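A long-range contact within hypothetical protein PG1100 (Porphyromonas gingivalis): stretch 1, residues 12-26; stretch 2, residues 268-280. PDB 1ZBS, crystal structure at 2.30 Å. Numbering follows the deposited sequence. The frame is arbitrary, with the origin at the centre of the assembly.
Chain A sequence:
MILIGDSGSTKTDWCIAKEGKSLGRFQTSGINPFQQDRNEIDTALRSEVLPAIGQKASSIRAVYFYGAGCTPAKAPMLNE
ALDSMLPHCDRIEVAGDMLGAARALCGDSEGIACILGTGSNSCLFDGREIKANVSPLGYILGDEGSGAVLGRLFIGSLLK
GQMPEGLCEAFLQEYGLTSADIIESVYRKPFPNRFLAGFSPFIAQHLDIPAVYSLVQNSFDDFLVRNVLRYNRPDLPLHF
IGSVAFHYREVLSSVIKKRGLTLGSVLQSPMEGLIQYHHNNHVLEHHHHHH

Stretch 1 (12-26) TDWCIAKEGKSLGRF
Stretch 2, residues 268-280: QSPMEGLIQYHHN

A helix packs lengthwise against one face of a β-hairpin, held by apolar side chains, a histidine–glycine face contact and one bridging water, with no direct hydrogen bond between the stretches. Strand 12-18 and helix 271-280 run in roughly the same direction, their axes crossing at -38° and approaching to 9.4 Å. The register is set by C15 near M271 (CA–CA 7.9 Å) and G20 near H279 (CA–CA 5.1 Å), so the gap narrows toward the hairpin turn.

Strand alternation sends D13, C15 and A17 toward the helix, while M271, I275 and H279, spaced four apart, answer from it. C15 (t) puts CB 3.9 Å from SE of selenomethionine M271 (chi1 t, chi2 p) and SG 3.8 Å from CD1 of I275 (m, t). A17 points its methyl at the helix, CB 4.0 Å from I275 CG2.

The type I' turn K18–K21 closes the hairpin through K18 N to K21 O (2.6 Å) and K21 N to K18 O (2.9 Å). G20, at phi/psi 66/9, lays its CA 3.6 Å from the centroid of the H279 ring, over its face; H279 is t. A side chain at G20 would not fit: an ideal CB would lie 2.4 Å from H279 ND1 and 2.9 Å from Q276 OE1.

At the other end, S269 (t) caps the helix, its OG accepting from M271 N at 2.9 Å. A water lies 2.8 Å from S269 OG and donates to D13 OD1 at 2.9 Å. D13 (t) also holds R25 (t, p, t, chi4 -76°) in a salt bridge, R25 NH2 to D13 OD1 3.0 Å, with R25 NE to D13 OD2 at 3.2 Å. The R25 guanidinium lies with one face over M271 CB, R25 NH2 3.5 Å from M271 CB, covering that buried residue with a charged group.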

ATOM      1  N   THR A  12      -2.589  12.262  20.817  1.00 55.07           N
ATOM      2  CA  THR A  12      -3.877  12.773  21.268  1.00 52.92           C
ATOM      3  C   THR A  12      -3.681  14.129  21.926  1.00 52.24           C
ATOM      4  O   THR A  12      -2.888  14.258  22.854  1.00 52.34           O
ATOM      5  CB  THR A  12      -4.532  11.836  22.282  1.00 51.33           C
ATOM      6  OG1 THR A  12      -4.512  10.498  21.776  1.00 53.43           O
ATOM      7  CG2 THR A  12      -5.973  12.256  22.534  1.00 50.90           C
ATOM      8  N   ASP A  13      -4.395  15.141  21.443  1.00 50.98           N
ATOM      9  CA  ASP A  13      -4.274  16.479  22.006  1.00 49.88           C
ATOM     10  C   ASP A  13      -5.395  16.757  23.010  1.00 48.10           C
ATOM     11  O   ASP A  13      -6.575  16.609  22.694  1.00 48.18           O
ATOM     12  CB  ASP A  13      -4.304  17.523  20.891  1.00 50.57           C
ATOM     13  CG  ASP A  13      -3.849  18.888  21.364  1.00 52.59           C
ATOM     14  OD1 ASP A  13      -3.813  19.825  20.537  1.00 53.43           O
ATOM     15  OD2 ASP A  13      -3.526  19.020  22.566  1.00 51.44           O
ATOM     16  N   TRP A  14      -5.016  17.155  24.220  1.00 47.27           N
ATOM     17  CA  TRP A  14      -5.981  17.445  25.271  1.00 44.97           C
ATOM     18  C   TRP A  14      -5.983  18.915  25.686  1.00 46.88           C
ATOM     19  O   TRP A  14      -4.978  19.624  25.541  1.00 46.96           O
ATOM     20  CB  TRP A  14      -5.694  16.606  26.522  1.00 41.53           C
ATOM     21  CG  TRP A  14      -5.884  15.136  26.371  1.00 39.24           C
ATOM     22  CD1 TRP A  14      -4.932  14.213  26.052  1.00 38.13           C
ATOM     23  CD2 TRP A  14      -7.102  14.406  26.560  1.00 38.08           C
ATOM     24  NE1 TRP A  14      -5.481  12.948  26.039  1.00 36.66           N
ATOM     25  CE2 TRP A  14      -6.813  13.038  26.345  1.00 37.66           C
ATOM     26  CE3 TRP A  14      -8.410  14.774  26.893  1.00 37.54           C
ATOM     27  CZ2 TRP A  14      -7.783  12.039  26.452  1.00 37.14           C
ATOM     28  CZ3 TRP A  14      -9.381  13.777  27.000  1.00 37.84           C
ATOM     29  CH2 TRP A  14      -9.059  12.426  26.779  1.00 37.92           C
ATOM     30  N   CYS A  15      -7.120  19.361  26.218  1.00 47.22           N
ATOM     31  CA  CYS A  15      -7.263  20.732  26.696  1.00 46.63           C
ATOM     32  C   CYS A  15      -8.355  20.880  27.744  1.00 45.81           C
ATOM     33  O   CYS A  15      -9.481  20.416  27.562  1.00 44.27           O
ATOM     34  CB  CYS A  15      -7.555  21.696  25.548  1.00 46.48           C
ATOM     35  SG  CYS A  15      -8.058  23.354  26.118  1.00 48.28           S
ATOM     36  N   ILE A  16      -8.000  21.520  28.851  1.00 46.02           N
ATOM     37  CA  ILE A  16      -8.944  21.776  29.925  1.00 46.10           C
ATOM     38  C   ILE A  16      -9.350  23.237  29.759  1.00 45.34           C
ATOM     39  O   ILE A  16      -8.559  24.139  30.023  1.00 44.78           O
ATOM     40  CB  ILE A  16      -8.299  21.567  31.312  1.00 46.25           C
ATOM     41  CG1 ILE A  16      -7.943  20.094  31.507  1.00 47.35           C
ATOM     42  CG2 ILE A  16      -9.256  22.008  32.404  1.00 47.63           C
ATOM     43  CD1 ILE A  16      -7.349  19.786  32.866  1.00 47.50           C
ATOM     44  N   ALA A  17     -10.576  23.461  29.301  1.00 45.37           N
ATOM     45  CA  ALA A  17     -11.080  24.812  29.085  1.00 45.93           C
ATOM     46  C   ALA A  17     -12.164  25.205  30.089  1.00 47.06           C
ATOM     47  O   ALA A  17     -12.804  24.352  30.705  1.00 46.22           O
ATOM     48  CB  ALA A  17     -11.626  24.938  27.663  1.00 43.50           C
ATOM     49  N   LYS A  18     -12.363  26.511  30.235  1.00 49.65           N
ATOM     50  CA  LYS A  18     -13.374  27.051  31.131  1.00 49.97           C
ATOM     51  C   LYS A  18     -13.948  28.266  30.430  1.00 49.89           C
ATOM     52  O   LYS A  18     -13.232  29.234  30.169  1.00 49.43           O
ATOM     53  CB  LYS A  18     -12.751  27.484  32.458  1.00 51.90           C
ATOM     54  CG  LYS A  18     -13.762  27.784  33.569  1.00 54.48           C
ATOM     55  CD  LYS A  18     -13.134  28.683  34.631  1.00 55.61           C
ATOM     56  CE  LYS A  18     -13.886  28.647  35.956  1.00 56.99           C
ATOM     57  NZ  LYS A  18     -13.680  27.367  36.703  1.00 56.86           N
ATOM     58  N   GLU A  19     -15.236  28.202  30.108  1.00 48.62           N
ATOM     59  CA  GLU A  19     -15.925  29.295  29.427  1.00 48.29           C
ATOM     60  C   GLU A  19     -15.148  29.833  28.223  1.00 47.68           C
ATOM     61  O   GLU A  19     -14.774  31.007  28.185  1.00 50.85           O
ATOM     62  CB  GLU A  19     -16.210  30.440  30.408  1.00 50.23           C
ATOM     63  CG  GLU A  19     -17.691  30.591  30.772  1.00 53.59           C
ATOM     64  CD  GLU A  19     -18.128  29.690  31.925  1.00 56.05           C
ATOM     65  OE1 GLU A  19     -17.901  30.068  33.105  1.00 57.76           O
ATOM     66  OE2 GLU A  19     -18.690  28.594  31.655  1.00 60.20           O
ATOM     67  N   GLY A  20     -14.908  28.969  27.245  1.00 48.90           N
ATOM     68  CA  GLY A  20     -14.189  29.381  26.051  1.00 46.99           C
ATOM     69  C   GLY A  20     -12.737  29.766  26.264  1.00 45.98           C
ATOM     70  O   GLY A  20     -12.097  30.293  25.350  1.00 45.22           O
ATOM     71  N   LYS A  21     -12.206  29.525  27.461  1.00 43.49           N
ATOM     72  CA  LYS A  21     -10.802  29.852  27.743  1.00 43.50           C
ATOM     73  C   LYS A  21     -10.004  28.608  28.153  1.00 44.04           C
ATOM     74  O   LYS A  21     -10.479  27.771  28.926  1.00 44.83           O
ATOM     75  CB  LYS A  21     -10.713  30.933  28.832  1.00 43.95           C
ATOM     76  CG  LYS A  21     -11.267  32.293  28.393  1.00 42.70           C
ATOM     77  CD  LYS A  21     -11.284  33.336  29.525  1.00 44.03           C
ATOM     78  CE  LYS A  21     -11.959  34.643  29.072  1.00 46.55           C
ATOM     79  NZ  LYS A  21     -13.355  34.415  28.537  1.00 45.64           N
ATOM     80  N   SER A  22      -8.793  28.491  27.616  1.00 46.18           N
ATOM     81  CA  SER A  22      -7.926  27.354  27.907  1.00 45.12           C
ATOM     82  C   SER A  22      -7.164  27.521  29.216  1.00 45.51           C
ATOM     83  O   SER A  22      -6.529  28.551  29.449  1.00 43.64           O
ATOM     84  CB  SER A  22      -6.919  27.155  26.769  1.00 43.45           C
ATOM     85  OG  SER A  22      -6.088  26.024  27.008  1.00 41.22           O
ATOM     86  N   LEU A  23      -7.230  26.502  30.065  1.00 43.31           N
ATOM     87  CA  LEU A  23      -6.527  26.523  31.341  1.00 44.34           C
ATOM     88  C   LEU A  23      -5.469  25.430  31.344  1.00 45.64           C
ATOM     89  O   LEU A  23      -4.516  25.474  32.122  1.00 48.14           O
ATOM     90  CB  LEU A  23      -7.498  26.292  32.496  1.00 45.28           C
ATOM     91  CG  LEU A  23      -8.675  27.259  32.593  1.00 42.52           C
ATOM     92  CD1 LEU A  23      -9.409  26.976  33.893  1.00 45.56           C
ATOM     93  CD2 LEU A  23      -8.192  28.715  32.559  1.00 42.83           C
ATOM     94  N   GLY A  24      -5.650  24.450  30.462  1.00 48.47           N
ATOM     95  CA  GLY A  24      -4.712  23.344  30.355  1.00 50.17           C
ATOM     96  C   GLY A  24      -4.568  22.872  28.914  1.00 51.42           C
ATOM     97  O   GLY A  24      -5.476  23.052  28.102  1.00 52.23           O
ATOM     98  N   ARG A  25      -3.425  22.272  28.591  1.00 47.87           N
ATOM     99  CA  ARG A  25      -3.161  21.780  27.246  1.00 48.78           C
ATOM    100  C   ARG A  25      -2.101  20.670  27.388  1.00 51.49           C
ATOM    101  O   ARG A  25      -0.900  20.940  27.484  1.00 51.33           O
ATOM    102  CB  ARG A  25      -2.690  22.963  26.371  1.00 46.76           C
ATOM    103  CG  ARG A  25      -2.765  22.800  24.839  1.00 43.80           C
ATOM    104  CD  ARG A  25      -4.160  22.443  24.280  1.00 42.92           C
ATOM    105  NE  ARG A  25      -4.110  22.194  22.829  1.00 38.91           N
ATOM    106  CZ  ARG A  25      -4.021  23.147  21.899  1.00 38.05           C
ATOM    107  NH1 ARG A  25      -3.984  24.424  22.263  1.00 38.05           N
ATOM    108  NH2 ARG A  25      -3.925  22.827  20.607  1.00 31.65           N
ATOM    109  N   PHE A  26      -2.569  19.421  27.442  1.00 56.52           N
ATOM    110  CA  PHE A  26      -1.698  18.249  27.605  1.00 59.45           C
ATOM    111  C   PHE A  26      -1.330  17.648  26.261  1.00 59.50           C
ATOM    112  O   PHE A  26      -1.855  18.045  25.222  1.00 60.01           O
ATOM    113  CB  PHE A  26      -2.403  17.170  28.439  1.00 59.60           C
ATOM    114  CG  PHE A  26      -3.136  17.713  29.623  1.00 65.52           C
ATOM    115  CD1 PHE A  26      -4.404  17.244  29.940  1.00 67.28           C
ATOM    116  CD2 PHE A  26      -2.569  18.712  30.411  1.00 68.55           C
ATOM    117  CE1 PHE A  26      -5.103  17.766  31.021  1.00 68.70           C
ATOM    118  CE2 PHE A  26      -3.253  19.244  31.496  1.00 68.98           C
ATOM    119  CZ  PHE A  26      -4.523  18.771  31.803  1.00 68.70           C
ATOM    120  N   GLN A 268      -4.092  23.921  11.339  1.00 31.58           N
ATOM    121  CA  GLN A 268      -3.403  22.695  11.726  1.00 31.59           C
ATOM    122  C   GLN A 268      -4.224  21.870  12.727  1.00 29.79           C
ATOM    123  O   GLN A 268      -4.408  20.664  12.540  1.00 28.60           O
ATOM    124  CB  GLN A 268      -2.017  23.034  12.297  1.00 30.73           C
ATOM    125  CG  GLN A 268      -1.238  21.817  12.781  1.00 38.11           C
ATOM    126  CD  GLN A 268       0.273  22.035  12.799  1.00 39.55           C
ATOM    127  OE1 GLN A 268       0.760  23.103  13.184  1.00 43.79           O
ATOM    128  NE2 GLN A 268       1.022  21.011  12.398  1.00 39.69           N
ATOM    129  N   SER A 269      -4.746  22.539  13.758  1.00 30.70           N
ATOM    130  CA  SER A 269      -5.537  21.900  14.818  1.00 32.44           C
ATOM    131  C   SER A 269      -6.970  22.437  14.929  1.00 34.22           C
ATOM    132  O   SER A 269      -7.242  23.590  14.611  1.00 34.53           O
ATOM    133  CB  SER A 269      -4.825  22.090  16.173  1.00 31.95           C
ATOM    134  OG  SER A 269      -5.685  21.831  17.275  1.00 31.61           O
ATOM    135  N   PRO A 270      -7.914  21.583  15.350  1.00 36.04           N
ATOM    136  CA  PRO A 270      -9.309  22.007  15.503  1.00 36.04           C
ATOM    137  C   PRO A 270      -9.551  22.393  16.960  1.00 37.08           C
ATOM    138  O   PRO A 270     -10.659  22.756  17.343  1.00 35.83           O
ATOM    139  CB  PRO A 270     -10.084  20.752  15.135  1.00 36.18           C
ATOM    140  CG  PRO A 270      -9.226  19.680  15.737  1.00 35.80           C
ATOM    141  CD  PRO A 270      -7.821  20.110  15.314  1.00 36.27           C
HETATM  142  N   MSE A 271      -8.504  22.305  17.771  1.00 38.95           N
HETATM  143  CA  MSE A 271      -8.645  22.601  19.183  1.00 41.10           C
HETATM  144  C   MSE A 271      -9.300  23.945  19.481  1.00 40.05           C
HETATM  145  O   MSE A 271     -10.313  23.995  20.171  1.00 38.06           O
HETATM  146  CB  MSE A 271      -7.298  22.517  19.889  1.00 42.75           C
HETATM  147  CG  MSE A 271      -7.452  22.430  21.392  1.00 49.53           C
HETATM  148 SE   MSE A 271      -8.674  20.999  21.925  1.00 60.60          SE
HETATM  149  CE  MSE A 271     -10.329  21.972  22.039  1.00 57.90           C
ATOM    150  N   GLU A 272      -8.725  25.029  18.972  1.00 39.76           N
ATOM    151  CA  GLU A 272      -9.293  26.353  19.195  1.00 40.36           C
ATOM    152  C   GLU A 272     -10.764  26.343  18.797  1.00 39.76           C
ATOM    153  O   GLU A 272     -11.612  26.939  19.467  1.00 40.84           O
ATOM    154  CB  GLU A 272      -8.548  27.406  18.372  1.00 42.68           C
ATOM    155  CG  GLU A 272      -7.156  27.735  18.904  1.00 48.58           C
ATOM    156  CD  GLU A 272      -7.182  28.205  20.354  1.00 52.00           C
ATOM    157  OE1 GLU A 272      -7.948  29.146  20.669  1.00 52.80           O
ATOM    158  OE2 GLU A 272      -6.432  27.633  21.180  1.00 55.47           O
ATOM    159  N   GLY A 273     -11.056  25.651  17.703  1.00 38.66           N
ATOM    160  CA  GLY A 273     -12.416  25.557  17.223  1.00 35.40           C
ATOM    161  C   GLY A 273     -13.314  24.771  18.157  1.00 33.65           C
ATOM    162  O   GLY A 273     -14.453  25.172  18.388  1.00 33.21           O
ATOM    163  N   LEU A 274     -12.827  23.653  18.688  1.00 31.98           N
ATOM    164  CA  LEU A 274     -13.644  22.848  19.594  1.00 32.11           C
ATOM    165  C   LEU A 274     -13.873  23.540  20.924  1.00 33.77           C
ATOM    166  O   LEU A 274     -14.843  23.249  21.623  1.00 34.04           O
ATOM    167  CB  LEU A 274     -13.010  21.486  19.876  1.00 31.56           C
ATOM    168  CG  LEU A 274     -13.301  20.281  18.984  1.00 30.60           C
ATOM    169  CD1 LEU A 274     -14.724  20.365  18.427  1.00 31.75           C
ATOM    170  CD2 LEU A 274     -12.299  20.230  17.876  1.00 30.98           C
ATOM    171  N   ILE A 275     -12.970  24.438  21.291  1.00 34.55           N
ATOM    172  CA  ILE A 275     -13.128  25.136  22.548  1.00 35.76           C
ATOM    173  C   ILE A 275     -14.291  26.094  22.434  1.00 38.76           C
ATOM    174  O   ILE A 275     -15.158  26.124  23.307  1.00 40.19           O
ATOM    175  CB  ILE A 275     -11.868  25.907  22.924  1.00 33.94           C
ATOM    176  CG1 ILE A 275     -10.727  24.910  23.167  1.00 28.61           C
ATOM    177  CG2 ILE A 275     -12.129  26.746  24.163  1.00 29.74           C
ATOM    178  CD1 ILE A 275      -9.385  25.555  23.373  1.00 28.41           C
ATOM    179  N   GLN A 276     -14.328  26.867  21.354  1.00 39.75           N
ATOM    180  CA  GLN A 276     -15.421  27.811  21.174  1.00 41.90           C
ATOM    181  C   GLN A 276     -16.740  27.070  20.945  1.00 42.12           C
ATOM    182  O   GLN A 276     -17.795  27.540  21.365  1.00 42.20           O
ATOM    183  CB  GLN A 276     -15.140  28.755  19.998  1.00 44.19           C
ATOM    184  CG  GLN A 276     -14.052  29.799  20.265  1.00 49.59           C
ATOM    185  CD  GLN A 276     -14.344  30.695  21.476  1.00 51.75           C
ATOM    186  OE1 GLN A 276     -14.303  30.242  22.623  1.00 54.49           O
ATOM    187  NE2 GLN A 276     -14.640  31.971  21.220  1.00 50.97           N
ATOM    188  N   TYR A 277     -16.675  25.908  20.298  1.00 41.04           N
ATOM    189  CA  TYR A 277     -17.876  25.131  20.021  1.00 40.80           C
ATOM    190  C   TYR A 277     -18.583  24.695  21.302  1.00 41.09           C
ATOM    191  O   TYR A 277     -19.769  24.947  21.480  1.00 42.76           O
ATOM    192  CB  TYR A 277     -17.547  23.887  19.198  1.00 38.17           C
ATOM    193  CG  TYR A 277     -18.754  23.002  18.997  1.00 37.26           C
ATOM    194  CD1 TYR A 277     -19.604  23.186  17.907  1.00 37.20           C
ATOM    195  CD2 TYR A 277     -19.090  22.026  19.938  1.00 37.62           C
ATOM    196  CE1 TYR A 277     -20.762  22.422  17.762  1.00 38.81           C
ATOM    197  CE2 TYR A 277     -20.244  21.262  19.805  1.00 38.34           C
ATOM    198  CZ  TYR A 277     -21.075  21.466  18.717  1.00 39.23           C
ATOM    199  OH  TYR A 277     -22.221  20.725  18.593  1.00 41.79           O
ATOM    200  N   HIS A 278     -17.853  24.019  22.181  1.00 41.82           N
ATOM    201  CA  HIS A 278     -18.423  23.557  23.437  1.00 43.11           C
ATOM    202  C   HIS A 278     -18.568  24.700  24.428  1.00 44.70           C
ATOM    203  O   HIS A 278     -18.811  24.486  25.614  1.00 46.00           O
ATOM    204  CB  HIS A 278     -17.563  22.438  24.020  1.00 40.04           C
ATOM    205  CG  HIS A 278     -17.542  21.210  23.170  1.00 38.84           C
ATOM    206  ND1 HIS A 278     -18.627  20.366  23.056  1.00 34.98           N
ATOM    207  CD2 HIS A 278     -16.598  20.719  22.332  1.00 35.28           C
ATOM    208  CE1 HIS A 278     -18.354  19.414  22.185  1.00 36.67           C
ATOM    209  NE2 HIS A 278     -17.129  19.606  21.729  1.00 36.30           N
ATOM    210  N   HIS A 279     -18.407  25.919  23.931  1.00 45.33           N
ATOM    211  CA  HIS A 279     -18.552  27.100  24.760  1.00 47.12           C
ATOM    212  C   HIS A 279     -19.848  27.772  24.340  1.00 47.64           C
ATOM    213  O   HIS A 279     -20.454  28.509  25.112  1.00 47.55           O
ATOM    214  CB  HIS A 279     -17.387  28.066  24.544  1.00 48.56           C
ATOM    215  CG  HIS A 279     -17.550  29.371  25.260  1.00 52.39           C
ATOM    216  ND1 HIS A 279     -17.201  30.579  24.691  1.00 53.82           N
ATOM    217  CD2 HIS A 279     -18.010  29.659  26.499  1.00 53.05           C
ATOM    218  CE1 HIS A 279     -17.443  31.553  25.549  1.00 53.96           C
ATOM    219  NE2 HIS A 279     -17.933  31.023  26.655  1.00 54.15           N
ATOM    220  N   ASN A 280     -20.269  27.499  23.105  1.00 47.93           N
ATOM    221  CA  ASN A 280     -21.490  28.079  22.557  1.00 49.21           C
ATOM    222  C   ASN A 280     -22.557  27.025  22.277  1.00 50.13           C
ATOM    223  O   ASN A 280     -23.673  27.359  21.873  1.00 51.12           O
ATOM    224  CB  ASN A 280     -21.197  28.823  21.252  1.00 47.55           C
ATOM    225  CG  ASN A 280     -20.050  29.797  21.373  1.00 46.28           C
ATOM    226  OD1 ASN A 280     -19.912  30.496  22.374  1.00 46.68           O
ATOM    227  ND2 ASN A 280     -19.225  29.860  20.338  1.00 47.33           N
TER
HETATM  228  O   HOH W   1      -5.401  19.161  18.192  1.00 47.00           O